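Local coordinates for P-granule scaffold (Caenorhabditis japonica, PDB 5W4A), which serves as a scaffold of germ-line P granules and, through assembly of these RNA-containing granules, probably contributes to mRNA repression, at residues A45-A50 and T176-L181; G13-F18 and L166-D171; N29-V34 and K205-D210; Q62-S67 and M78-A83. All coordinates share one frame; numbering follows the deposited sequence. Where two conformers were deposited one is given.

Contact 1: A45-A50 and T176-L181. With EDO (1,2-ethanediol), chain T; EDO (1,2-ethanediol), chain Q.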
loop_
_atom_site.group_PDB
_atom_site.type_symbol
_atom_site.label_atom_id
_atom_site.label_comp_id
_atom_site.label_asym_id
_atom_site.label_seq_id
_atom_site.Cartn_x
_atom_site.Cartn_y
_atom_site.Cartn_z
ATOM N N ALA C 45 4.725 19.854 21.505
ATOM C CA ALA C 45 3.637 19.928 22.468
ATOM C C ALA C 45 2.290 19.735 21.796
ATOM O O ALA C 45 1.401 19.075 22.349
ATOM C CB ALA C 45 3.683 21.266 23.212
ATOM N N TYR C 46 2.108 20.323 20.615
ATOM C CA TYR C 46 0.852 20.177 19.898
ATOM C C TYR C 46 0.651 18.751 19.404
ATOM O O TYR C 46 -0.429 18.174 19.560
ATOM C CB TYR C 46 0.822 21.148 18.733
ATOM C CG TYR C 46 -0.466 21.153 17.973
ATOM C CD1 TYR C 46 -1.585 21.744 18.522
ATOM C CD2 TYR C 46 -0.562 20.603 16.703
ATOM C CE1 TYR C 46 -2.776 21.792 17.839
ATOM C CE2 TYR C 46 -1.756 20.631 16.006
ATOM C CZ TYR C 46 -2.865 21.235 16.581
ATOM O OH TYR C 46 -4.080 21.300 15.922
ATOM N N VAL C 47 1.674 18.171 18.768
ATOM C CA VAL C 47 1.546 16.818 18.218
ATOM C C VAL C 47 1.158 15.798 19.292
ATOM O O VAL C 47 0.332 14.895 19.046
ATOM C CB VAL C 47 2.860 16.414 17.528
ATOM C CG1 VAL C 47 2.905 14.910 17.304
ATOM C CG2 VAL C 47 2.997 17.156 16.207
ATOM N N PHE C 48 1.767 15.896 20.472
ATOM C CA PHE C 48 1.614 14.913 21.538
ATOM C C PHE C 48 0.464 15.246 22.477
ATOM O O PHE C 48 0.292 14.565 23.496
ATOM C CB PHE C 48 2.946 14.755 22.292
ATOM C CG PHE C 48 3.925 13.912 21.536
ATOM C CD1 PHE C 48 4.795 14.468 20.604
ATOM C CD2 PHE C 48 3.928 12.539 21.698
ATOM C CE1 PHE C 48 5.645 13.650 19.861
ATOM C CE2 PHE C 48 4.755 11.729 20.939
ATOM C CZ PHE C 48 5.631 12.281 20.048
ATOM N N GLY C 49 -0.304 16.288 22.167
ATOM C CA GLY C 49 -1.510 16.592 22.915
ATOM C C GLY C 49 -1.282 17.317 24.213
ATOM O O GLY C 49 -2.202 17.373 25.041
ATOM N N ALA C 50 -0.084 17.875 24.421
ATOM C CA ALA C 50 0.236 18.609 25.642
ATOM C C ALA C 50 -0.239 20.044 25.606
ATOM O O ALA C 50 -0.339 20.677 26.662
ATOM C CB ALA C 50 1.751 18.615 25.882
ATOM N N THR C 176 -1.536 14.300 9.935
ATOM C CA THR C 176 -2.951 14.505 10.204
ATOM C C THR C 176 -3.156 15.662 11.172
ATOM O O THR C 176 -4.023 16.522 10.951
ATOM C CB THR C 176 -3.562 13.215 10.748
ATOM O OG1 THR C 176 -3.594 12.225 9.702
ATOM C CG2 THR C 176 -4.967 13.426 11.264
ATOM N N LYS C 177 -2.356 15.714 12.239
ATOM C CA LYS C 177 -2.476 16.784 13.230
ATOM C C LYS C 177 -2.144 18.141 12.618
ATOM O O LYS C 177 -2.899 19.114 12.793
ATOM C CB LYS C 177 -1.553 16.499 14.430
ATOM C CG LYS C 177 -1.970 15.341 15.341
ATOM C CD LYS C 177 -3.142 15.699 16.250
ATOM C CE LYS C 177 -2.757 16.779 17.249
ATOM N NZ LYS C 177 -3.824 17.017 18.258
ATOM N N ILE C 178 -1.011 18.240 11.893
ATOM C CA ILE C 178 -0.526 19.540 11.426
ATOM C C ILE C 178 -1.353 20.069 10.266
ATOM O O ILE C 178 -1.565 21.284 10.153
ATOM C CB ILE C 178 0.965 19.440 11.053
ATOM C CG1 ILE C 178 1.779 19.125 12.306
ATOM C CG2 ILE C 178 1.449 20.708 10.340
ATOM C CD1 ILE C 178 1.791 20.245 13.334
ATOM N N LEU C 179 -1.827 19.191 9.387
ATOM C CA LEU C 179 -2.597 19.601 8.226
ATOM C C LEU C 179 -4.090 19.623 8.477
ATOM O O LEU C 179 -4.841 19.916 7.544
ATOM C CB LEU C 179 -2.294 18.679 7.051
ATOM C CG LEU C 179 -0.825 18.721 6.616
ATOM C CD1 LEU C 179 -0.619 17.703 5.519
ATOM C CD2 LEU C 179 -0.389 20.117 6.195
ATOM N N GLY C 180 -4.534 19.260 9.673
ATOM C CA GLY C 180 -5.955 19.313 9.984
ATOM C C GLY C 180 -6.776 18.329 9.182
ATOM O O GLY C 180 -7.866 18.670 8.708
ATOM N N LEU C 181 -6.282 17.109 9.009
ATOM C CA LEU C 181 -6.976 16.147 8.170
ATOM C C LEU C 181 -8.042 15.346 8.906
ATOM O O LEU C 181 -8.753 14.567 8.257
ATOM C CB LEU C 181 -5.968 15.174 7.525
ATOM C CG LEU C 181 -4.840 15.891 6.771
ATOM C CD1 LEU C 181 -3.851 14.884 6.220
ATOM C CD2 LEU C 181 -5.370 16.771 5.663
HETATM C C1 EDO T . -4.472 22.648 11.622
HETATM O O1 EDO T . -4.638 23.886 10.920
HETATM C C2 EDO T . -3.364 22.726 12.684
HETATM O O2 EDO T . -2.171 23.389 12.219
HETATM C C1 EDO Q . -0.293 23.791 7.630
HETATM O O1 EDO Q . -1.673 23.709 8.032
HETATM C C2 EDO Q . 0.427 24.900 8.390
HETATM O O2 EDO Q . 0.756 24.467 9.716
HETATM O O HOH W 1 -2.993 18.938 20.447
HETATM O O HOH W 2 -5.237 19.410 13.868
HETATM O O HOH W 3 -2.338 14.315 19.802
#

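Contact 2: G13-F18 and L166-D171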
loop_
_atom_site.group_PDB
_atom_site.type_symbol
_atom_site.label_atom_id
_atom_site.label_comp_id
_atom_site.label_asym_id
_atom_site.label_seq_id
_atom_site.Cartn_x
_atom_site.Cartn_y
_atom_site.Cartn_z
ATOM N N GLY C 13 10.940 3.387 20.196
ATOM C CA GLY C 13 9.554 3.103 19.869
ATOM C C GLY C 13 8.915 4.012 18.840
ATOM O O GLY C 13 7.750 3.788 18.479
ATOM N N ILE C 14 9.607 5.037 18.371
ATOM C CA ILE C 14 9.044 5.980 17.414
ATOM C C ILE C 14 9.796 5.757 16.097
ATOM O O ILE C 14 10.946 6.166 15.946
ATOM C CB ILE C 14 9.128 7.441 17.871
ATOM C CG1 ILE C 14 8.505 7.634 19.277
ATOM C CG2 ILE C 14 8.396 8.297 16.824
ATOM C CD1 ILE C 14 8.438 9.105 19.750
ATOM N N ARG C 15 9.129 5.109 15.141
ATOM C CA ARG C 15 9.648 4.857 13.805
ATOM C C ARG C 15 9.160 5.954 12.855
ATOM O O ARG C 15 7.959 6.264 12.810
ATOM C CB ARG C 15 9.158 3.482 13.356
ATOM C CG ARG C 15 9.473 3.091 11.961
ATOM C CD ARG C 15 9.015 1.597 11.782
ATOM N NE ARG C 15 8.946 1.223 10.397
ATOM C CZ ARG C 15 9.916 0.684 9.678
ATOM N NH1 ARG C 15 11.119 0.430 10.200
ATOM N NH2 ARG C 15 9.662 0.392 8.432
ATOM N N THR C 16 10.098 6.577 12.137
ATOM C CA THR C 16 9.796 7.787 11.372
ATOM C C THR C 16 10.701 7.918 10.151
ATOM O O THR C 16 11.863 7.536 10.171
ATOM C CB THR C 16 9.901 9.032 12.280
ATOM O OG1 THR C 16 9.541 10.205 11.530
ATOM C CG2 THR C 16 11.267 9.232 12.851
ATOM N N TYR C 17 10.127 8.425 9.049
ATOM C CA TYR C 17 10.909 8.936 7.922
ATOM C C TYR C 17 10.927 10.464 7.935
ATOM O O TYR C 17 11.998 11.084 7.879
ATOM C CB TYR C 17 10.366 8.427 6.559
ATOM C CG TYR C 17 11.096 9.121 5.469
ATOM C CD1 TYR C 17 12.440 8.841 5.219
ATOM C CD2 TYR C 17 10.492 10.154 4.760
ATOM C CE1 TYR C 17 13.171 9.567 4.313
ATOM C CE2 TYR C 17 11.204 10.874 3.836
ATOM C CZ TYR C 17 12.543 10.577 3.614
ATOM O OH TYR C 17 13.282 11.275 2.703
ATOM N N PHE C 18 9.747 11.082 8.045
ATOM C CA PHE C 18 9.599 12.517 7.788
ATOM C C PHE C 18 9.951 13.391 8.991
ATOM O O PHE C 18 10.205 14.585 8.817
ATOM C CB PHE C 18 8.156 12.826 7.366
ATOM C CG PHE C 18 7.796 12.344 5.983
ATOM C CD1 PHE C 18 7.131 11.137 5.798
ATOM C CD2 PHE C 18 8.116 13.112 4.858
ATOM C CE1 PHE C 18 6.804 10.701 4.527
ATOM C CE2 PHE C 18 7.778 12.678 3.588
ATOM C CZ PHE C 18 7.141 11.467 3.417
ATOM N N LEU C 166 4.114 0.955 5.890
ATOM C CA LEU C 166 5.533 0.887 6.232
ATOM C C LEU C 166 5.774 1.034 7.736
ATOM O O LEU C 166 6.911 1.273 8.172
ATOM C CB LEU C 166 6.291 1.972 5.465
ATOM C CG LEU C 166 6.179 1.945 3.941
ATOM C CD1 LEU C 166 6.752 3.207 3.313
ATOM C CD2 LEU C 166 6.920 0.719 3.444
ATOM N N ASP C 167 4.724 0.868 8.540
ATOM C CA ASP C 167 4.766 1.097 9.975
ATOM C C ASP C 167 5.283 2.498 10.286
ATOM O O ASP C 167 5.966 2.725 11.290
ATOM C CB ASP C 167 5.576 0.011 10.685
ATOM C CG ASP C 167 4.853 -1.338 10.714
ATOM O OD1 ASP C 167 3.667 -1.417 10.319
ATOM O OD2 ASP C 167 5.482 -2.333 11.150
ATOM N N LEU C 168 4.894 3.462 9.441
ATOM C CA LEU C 168 5.135 4.888 9.654
ATOM C C LEU C 168 3.868 5.587 10.146
ATOM O O LEU C 168 3.612 6.758 9.831
ATOM C CB LEU C 168 5.684 5.522 8.369
ATOM C CG LEU C 168 7.091 5.052 7.983
ATOM C CD1 LEU C 168 7.485 5.600 6.635
ATOM C CD2 LEU C 168 8.118 5.424 9.070
ATOM N N ASP C 169 3.108 4.890 10.998
ATOM C CA ASP C 169 1.930 5.469 11.639
ATOM C C ASP C 169 2.226 6.790 12.338
ATOM O O ASP C 169 1.385 7.694 12.309
ATOM C CB ASP C 169 1.332 4.448 12.617
ATOM C CG ASP C 169 1.151 3.093 11.967
ATOM O OD1 ASP C 169 2.183 2.391 11.772
ATOM O OD2 ASP C 169 -0.011 2.779 11.610
ATOM N N PHE C 170 3.399 6.930 12.973
ATOM C CA PHE C 170 3.743 8.204 13.588
ATOM C C PHE C 170 3.693 9.346 12.576
ATOM O O PHE C 170 3.152 10.421 12.857
ATOM C CB PHE C 170 5.140 8.114 14.219
ATOM C CG PHE C 170 5.664 9.405 14.750
ATOM C CD1 PHE C 170 5.026 10.019 15.835
ATOM C CD2 PHE C 170 6.779 10.020 14.197
ATOM C CE1 PHE C 170 5.531 11.186 16.376
ATOM C CE2 PHE C 170 7.288 11.202 14.754
ATOM C CZ PHE C 170 6.646 11.775 15.827
ATOM N N ASP C 171 4.277 9.144 11.403
ATOM C CA ASP C 171 4.324 10.216 10.419
ATOM C C ASP C 171 2.918 10.539 9.930
ATOM O O ASP C 171 2.579 11.726 9.754
ATOM C CB ASP C 171 5.215 9.821 9.244
ATOM C CG ASP C 171 6.686 9.770 9.582
ATOM O OD1 ASP C 171 7.050 10.172 10.717
ATOM O OD2 ASP C 171 7.475 9.322 8.703
HETATM O O HOH W 4 5.623 4.942 13.073
#

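Contact 3: N29-V34 and K205-D210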
loop_
_atom_site.group_PDB
_atom_site.type_symbol
_atom_site.label_atom_id
_atom_site.label_comp_id
_atom_site.label_asym_id
_atom_site.label_seq_id
_atom_site.Cartn_x
_atom_site.Cartn_y
_atom_site.Cartn_z
ATOM N N ASN C 29 12.520 14.587 25.887
ATOM C CA ASN C 29 11.867 15.633 26.667
ATOM C C ASN C 29 10.473 15.253 27.143
ATOM O O ASN C 29 9.648 16.154 27.361
ATOM C CB ASN C 29 11.803 16.910 25.837
ATOM C CG ASN C 29 13.183 17.501 25.610
ATOM O OD1 ASN C 29 13.759 18.133 26.508
ATOM N ND2 ASN C 29 13.738 17.276 24.439
ATOM N N ASP C 30 10.177 13.953 27.288
ATOM C CA ASP C 30 8.810 13.565 27.621
ATOM C C ASP C 30 8.373 14.119 28.977
ATOM O O ASP C 30 7.221 14.512 29.136
ATOM C CB ASP C 30 8.614 12.025 27.539
ATOM C CG ASP C 30 9.469 11.226 28.491
ATOM O OD1 ASP C 30 10.612 11.595 28.775
ATOM O OD2 ASP C 30 8.989 10.146 28.914
ATOM N N GLU C 31 9.275 14.184 29.970
ATOM C CA GLU C 31 8.833 14.696 31.267
ATOM C C GLU C 31 8.544 16.187 31.191
ATOM O O GLU C 31 7.589 16.674 31.809
ATOM C CB GLU C 31 9.871 14.385 32.353
ATOM C CG GLU C 31 9.521 14.929 33.733
ATOM C CD GLU C 31 8.197 14.414 34.296
ATOM O OE1 GLU C 31 7.707 13.338 33.876
ATOM O OE2 GLU C 31 7.639 15.105 35.177
ATOM N N LEU C 32 9.332 16.927 30.404
ATOM C CA LEU C 32 9.046 18.344 30.213
ATOM C C LEU C 32 7.717 18.554 29.495
ATOM O O LEU C 32 6.975 19.484 29.816
ATOM C CB LEU C 32 10.193 19.007 29.445
ATOM C CG LEU C 32 10.046 20.504 29.227
ATOM C CD1 LEU C 32 10.090 21.269 30.580
ATOM C CD2 LEU C 32 11.130 20.982 28.252
ATOM N N LEU C 33 7.385 17.687 28.530
ATOM C CA LEU C 33 6.105 17.802 27.840
ATOM C C LEU C 33 4.934 17.534 28.790
ATOM O O LEU C 33 3.867 18.149 28.658
ATOM C CB LEU C 33 6.078 16.824 26.653
ATOM C CG LEU C 33 6.902 17.246 25.428
ATOM C CD1 LEU C 33 7.162 16.069 24.517
ATOM C CD2 LEU C 33 6.204 18.356 24.661
ATOM N N VAL C 34 5.123 16.631 29.762
ATOM C CA VAL C 34 4.129 16.409 30.816
ATOM C C VAL C 34 4.021 17.627 31.733
ATOM O O VAL C 34 2.921 18.112 32.020
ATOM C CB VAL C 34 4.490 15.142 31.626
ATOM C CG1 VAL C 34 3.622 15.003 32.876
ATOM C CG2 VAL C 34 4.365 13.917 30.778
ATOM N N LYS C 205 7.447 4.750 25.973
ATOM C CA LYS C 205 7.270 6.104 26.487
ATOM C C LYS C 205 5.820 6.230 26.903
ATOM O O LYS C 205 5.034 6.985 26.320
ATOM C CB LYS C 205 7.673 7.167 25.456
ATOM C CG LYS C 205 9.181 7.449 25.374
ATOM C CD LYS C 205 9.744 7.654 26.790
ATOM C CE LYS C 205 11.116 8.301 26.907
ATOM N NZ LYS C 205 11.581 8.103 28.349
ATOM N N PRO C 206 5.441 5.534 27.979
ATOM C CA PRO C 206 4.065 5.644 28.476
ATOM C C PRO C 206 3.621 7.058 28.774
ATOM O O PRO C 206 2.430 7.327 28.631
ATOM C CB PRO C 206 4.078 4.788 29.756
ATOM C CG PRO C 206 5.281 3.957 29.675
ATOM C CD PRO C 206 6.285 4.710 28.850
ATOM N N LYS C 207 4.519 7.962 29.235
ATOM C CA LYS C 207 4.133 9.352 29.479
ATOM C C LYS C 207 3.630 10.004 28.213
ATOM O O LYS C 207 2.690 10.795 28.251
ATOM C CB LYS C 207 5.315 10.183 30.003
ATOM C CG LYS C 207 5.685 9.921 31.389
ATOM C CD LYS C 207 6.973 10.662 31.762
ATOM C CE LYS C 207 7.487 10.146 33.067
ATOM N NZ LYS C 207 8.745 10.838 33.452
ATOM N N LEU C 208 4.307 9.729 27.090
ATOM C CA LEU C 208 3.893 10.322 25.834
ATOM C C LEU C 208 2.541 9.764 25.423
ATOM O O LEU C 208 1.689 10.501 24.937
ATOM C CB LEU C 208 4.923 10.063 24.733
ATOM C CG LEU C 208 6.334 10.665 24.865
ATOM C CD1 LEU C 208 7.232 10.208 23.700
ATOM C CD2 LEU C 208 6.239 12.131 24.903
ATOM N N ALA C 209 2.340 8.456 25.598
ATOM C CA ALA C 209 1.037 7.871 25.270
ATOM C C ALA C 209 -0.071 8.514 26.092
ATOM O O ALA C 209 -1.153 8.828 25.570
ATOM C CB ALA C 209 1.083 6.352 25.497
ATOM N N ASP C 210 0.199 8.745 27.383
ATOM C CA ASP C 210 -0.804 9.315 28.278
ATOM C C ASP C 210 -1.209 10.732 27.858
ATOM O O ASP C 210 -2.397 11.069 27.876
ATOM C CB ASP C 210 -0.273 9.286 29.708
ATOM C CG ASP C 210 -1.246 9.876 30.713
ATOM O OD1 ASP C 210 -2.434 9.481 30.704
ATOM O OD2 ASP C 210 -0.810 10.725 31.519
HETATM O O HOH W 5 7.486 8.044 28.970
HETATM O O HOH W 6 10.907 10.851 31.596
#

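Contact 4: Q62-S67 and M78-A83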
loop_
_atom_site.group_PDB
_atom_site.type_symbol
_atom_site.label_atom_id
_atom_site.label_comp_id
_atom_site.label_asym_id
_atom_site.label_seq_id
_atom_site.Cartn_x
_atom_site.Cartn_y
_atom_site.Cartn_z
ATOM N N GLN C 62 12.074 24.983 12.313
ATOM C CA GLN C 62 13.193 24.888 13.245
ATOM C C GLN C 62 13.459 23.455 13.672
ATOM O O GLN C 62 14.621 23.060 13.860
ATOM C CB GLN C 62 12.932 25.759 14.478
ATOM C CG GLN C 62 13.074 27.248 14.228
ATOM C CD GLN C 62 14.462 27.613 13.761
ATOM O OE1 GLN C 62 15.459 27.137 14.312
ATOM N NE2 GLN C 62 14.538 28.430 12.716
ATOM N N ILE C 63 12.392 22.670 13.885
ATOM C CA ILE C 63 12.553 21.266 14.230
ATOM C C ILE C 63 13.059 20.476 13.026
ATOM O O ILE C 63 13.868 19.552 13.171
ATOM C CB ILE C 63 11.217 20.705 14.763
ATOM C CG1 ILE C 63 11.000 21.116 16.227
ATOM C CG2 ILE C 63 11.138 19.167 14.627
ATOM C CD1 ILE C 63 11.968 20.463 17.242
ATOM N N LEU C 64 12.577 20.810 11.827
ATOM C CA LEU C 64 12.977 20.089 10.617
ATOM C C LEU C 64 14.421 20.379 10.230
ATOM O O LEU C 64 15.121 19.499 9.707
ATOM C CB LEU C 64 12.049 20.463 9.463
ATOM C CG LEU C 64 10.614 19.935 9.537
ATOM C CD1 LEU C 64 9.889 20.364 8.299
ATOM C CD2 LEU C 64 10.573 18.398 9.700
ATOM N N PHE C 65 14.884 21.604 10.453
ATOM C CA PHE C 65 16.213 22.026 10.013
ATOM C C PHE C 65 17.003 22.611 11.180
ATOM O O PHE C 65 17.288 23.814 11.208
ATOM C CB PHE C 65 16.100 23.046 8.879
ATOM C CG PHE C 65 15.388 22.531 7.648
ATOM C CD1 PHE C 65 16.086 21.880 6.639
ATOM C CD2 PHE C 65 14.019 22.712 7.485
ATOM C CE1 PHE C 65 15.438 21.418 5.509
ATOM C CE2 PHE C 65 13.367 22.259 6.358
ATOM C CZ PHE C 65 14.079 21.607 5.358
ATOM N N PRO C 66 17.397 21.782 12.144
ATOM C CA PRO C 66 18.217 22.286 13.256
ATOM C C PRO C 66 19.611 22.693 12.794
ATOM O O PRO C 66 20.085 22.304 11.726
ATOM C CB PRO C 66 18.269 21.098 14.218
ATOM C CG PRO C 66 18.055 19.902 13.369
ATOM C CD PRO C 66 17.125 20.339 12.278
ATOM N N SER C 67 20.275 23.505 13.615
ATOM C CA SER C 67 21.629 23.924 13.269
ATOM C C SER C 67 22.529 22.709 13.121
ATOM O O SER C 67 22.429 21.737 13.881
ATOM C CB SER C 67 22.199 24.864 14.331
ATOM O OG SER C 67 23.555 25.176 14.039
HETATM N N MSE C 78 13.266 18.369 3.416
HETATM C CA MSE C 78 12.657 18.946 2.213
HETATM C C MSE C 78 11.498 18.091 1.679
HETATM O O MSE C 78 10.511 18.631 1.160
HETATM C CB MSE C 78 13.700 19.137 1.141
HETATM C CG MSE C 78 14.606 20.312 1.493
HETATM SE SE MSE C 78 16.119 20.492 0.301
HETATM C CE MSE C 78 15.149 21.087 -1.270
ATOM N N ASP C 79 11.616 16.758 1.762
ATOM C CA ASP C 79 10.466 15.891 1.512
ATOM C C ASP C 79 9.300 16.302 2.399
ATOM O O ASP C 79 8.164 16.414 1.936
ATOM C CB ASP C 79 10.774 14.411 1.782
ATOM C CG ASP C 79 11.527 13.704 0.675
ATOM O OD1 ASP C 79 11.763 14.240 -0.432
ATOM O OD2 ASP C 79 11.878 12.525 0.907
ATOM N N THR C 80 9.565 16.510 3.684
ATOM C CA THR C 80 8.504 16.907 4.612
ATOM C C THR C 80 7.890 18.240 4.193
ATOM O O THR C 80 6.669 18.388 4.210
ATOM C CB THR C 80 9.053 16.966 6.034
ATOM O OG1 THR C 80 9.748 15.723 6.246
ATOM C CG2 THR C 80 7.924 17.130 7.062
ATOM N N LEU C 81 8.715 19.201 3.776
ATOM C CA LEU C 81 8.184 20.482 3.314
ATOM C C LEU C 81 7.229 20.291 2.129
ATOM O O LEU C 81 6.144 20.894 2.074
ATOM C CB LEU C 81 9.320 21.418 2.927
ATOM C CG LEU C 81 10.272 21.919 4.010
ATOM C CD1 LEU C 81 11.321 22.807 3.347
ATOM C CD2 LEU C 81 9.565 22.675 5.115
ATOM N N LEU C 82 7.599 19.453 1.163
ATOM C CA LEU C 82 6.708 19.217 0.030
ATOM C C LEU C 82 5.388 18.607 0.475
ATOM O O LEU C 82 4.324 18.967 -0.039
ATOM C CB LEU C 82 7.359 18.303 -0.993
ATOM C CG LEU C 82 8.557 18.888 -1.730
ATOM C CD1 LEU C 82 9.091 17.872 -2.711
ATOM C CD2 LEU C 82 8.128 20.169 -2.467
ATOM N N ALA C 83 5.439 17.653 1.394
ATOM C CA ALA C 83 4.219 17.002 1.854
ATOM C C ALA C 83 3.339 17.970 2.632
ATOM O O ALA C 83 2.123 17.790 2.680
ATOM C CB ALA C 83 4.574 15.792 2.716
#

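Contact 1: A45-A50 and T176-L181
Lys177 lays the end of its chain over one face of the Tyr46 ring, with NZ 4.8 Å from the ring centroid and 16° off the ring normal, a cation-pi contact. Two bends put it there: chi2 (-75°) and chi3 (-65°) turn CD and then CE back, and CE comes within 3.6 Å of Tyr46 O. A lysine suits this place because its last methylene, CE, can lie over the ring face while the ammonium stays hydrated. Water 1 accepts from Lys177 NZ and lies 2.8 Å from Tyr46 O, to which it can donate; water 3 accepts weakly from NZ and donates to Val47 O. The contact joins the C-terminal ends of helices 42-47 and 169-179. Each helix closes in a Schellman motif, at Gly49 and Gly180, where the positive phi favours glycine. A positive charge beside the carbonyls that end helix 42-47 is probably favourable. The tyrosine hydroxyl shares water 2 with Lys177 O, which accepts from it at 2.6 Å. Ile178 extends CD1 to Tyr46 CD2 at 4.1 Å and, more loosely, to Val47 CG2, so that one methyl touches both side chains. Ile178 O accepts from two ethanediol molecules, probably from the crystallisation liquor.

Contact 2: G13-F18 and L166-D171
Asp171 binds three successive residues of 13-18 with one carboxylate. Thr16 OG1 donates to Asp171 OD1 at 2.6 Å, on the syn lone pair, and the same hydroxyl oxygen is also hydrogen-bonded to Phe19 N. Tyr17 N donates to the syn side of Asp171 OD2 at 2.8 Å. Phe18 N reaches the same OD2 nearly straight, at 2.9 Å, but from above the carboxylate plane. A buried acid suits this spot because the chain, leaving strand 14-16, presents two amides that need acceptors. Arg15 is extended from CG to NE and grips Leu166 O side-on, with NE at 3.0 Å and NH2 at 2.9 Å, the oxygen lying in the guanidinium plane. NH2 also makes a salt bridge with Glu136. An alanine at Arg15 would probably leave Leu166 O without these two donors and take this partner from Glu136. Water 4 links Arg15 O, Asp167 O and Phe170 N. Packing fills the rest: Ile14 CG2 sits over the centre of the Phe170 ring, 3.6 Å from the centroid, as a CH-pi contact, and Leu168 CD2 lies 3.6 Å from Tyr17 N. The two-stranded antiparallel sheet is thereby fixed to the N-terminal turn of helix 169-179, with helix 20-28 touching Ile14, Thr16 and Phe170, and helix 136-148 touching Tyr17 and Leu166.

Contact 3: N29-V34 and K205-D210
Asp30 and Lys205, Glu31 and Lys207 make this a charged contact between two helix beginnings, helix 30-35 near the N terminus of the chain and the last helix, 206-213. The short segments 30-34 and 206-210 run in much the same direction, 31° apart, with their axes 9.3 Å from each other at closest approach. Asp30 CG lies between the backbone N and the carbonyl carbon (chi1 62°), a torsion that sets CG on the side of Lys205, whose side chain crosses that of the aspartate at about a right angle. The salt bridge from Lys205 NZ to Asp30 OD2 is weak, at 3.3 Å. Water 5 makes a shorter bond, donating to Asp30 OD2 at 2.6 Å and accepting from Lys207 N, an amide of the first turn. Water 6 joins Asp30 OD1 to Lys207 NZ. That ammonium, on a chain extended beyond CG, also makes a salt bridge with Glu31 OE1 at 2.7 Å, on the anti side and 32° out of the carboxylate plane, while Glu31 OE2 bonds Ser35. An alanine in place of Asp30 would probably leave Lys205 NZ without its carboxylate and both bridging waters without this acceptor. Beside the charged groups the contact turns apolar: Leu208 CD2 packs on Asp30 CB at 3.5 Å and on Leu33 CD1 at 4.1 Å, and Val34 CG2 rests 3.9 Å from Lys207 CB. With lysines gathered at the start of helix 206-213, where positive charge is likely to be disfavoured, the acids of the other helix probably offset the cost, partly through water.

Contact 4: Q62-S67 and M78-A83
Leu64 and Thr80 mark the nearest approach of the two backbones, their CA atoms 8.1 Å apart, a separation spanned by side chains, with no hydrogen bond between the segments. Phe65, the first residue to leave helical geometry after helix 57-64, meets Leu81 tip to tip: ring atom CZ is 3.6 Å from Leu81 CD1, and Leu81 CG lies in the ring plane at the edge. With CG anti to its carbonyl carbon (chi1 -60°), on a CB that points toward helix 71-84, Phe65 has a side chain long enough to span the gap from a loop. CZ also touches CG of Met78, a selenomethionine, at 4.1 Å. These residues belong to two successive helices, 57-64 and 71-84, joined by a short connection and packed through a buried apolar layer; Leu64 O accepts a bond from Ser77 OG of the second. Leu64 was modelled in two conformers; in the one described, CD1 comes to Leu81 CD2 at 3.9 Å, the two leucines sliding past each other in opposite directions, and CD2 touches Thr80 CG2 at 3.9 Å, so these contacts may hold only part of the time. Threonine turns its methyl to the leucine while OG1 bonds Phe18 O.

From the N terminus, strand 14-16 and the turn after it are joined through contact 2 to the start of helix 169-179, closing a loop over much of the chain. Helix 30-35 then reaches the last helix in contact 3, and contact 1, which lies within that span, joins helix 42-47 to the end of helix 169-179. Contact 2 crosses both of them. Contact 4 is local, between successive helices, and falls inside all three spans. Helix 169-179 serves contacts 1 and 2, and Phe48 packs on Phe170 and on Leu208, tying contacts 1, 2 and 3 together. Tyr17 OH and Phe18 O hydrogen-bond to Asp79 and Thr80, linking contact 2 to contact 4.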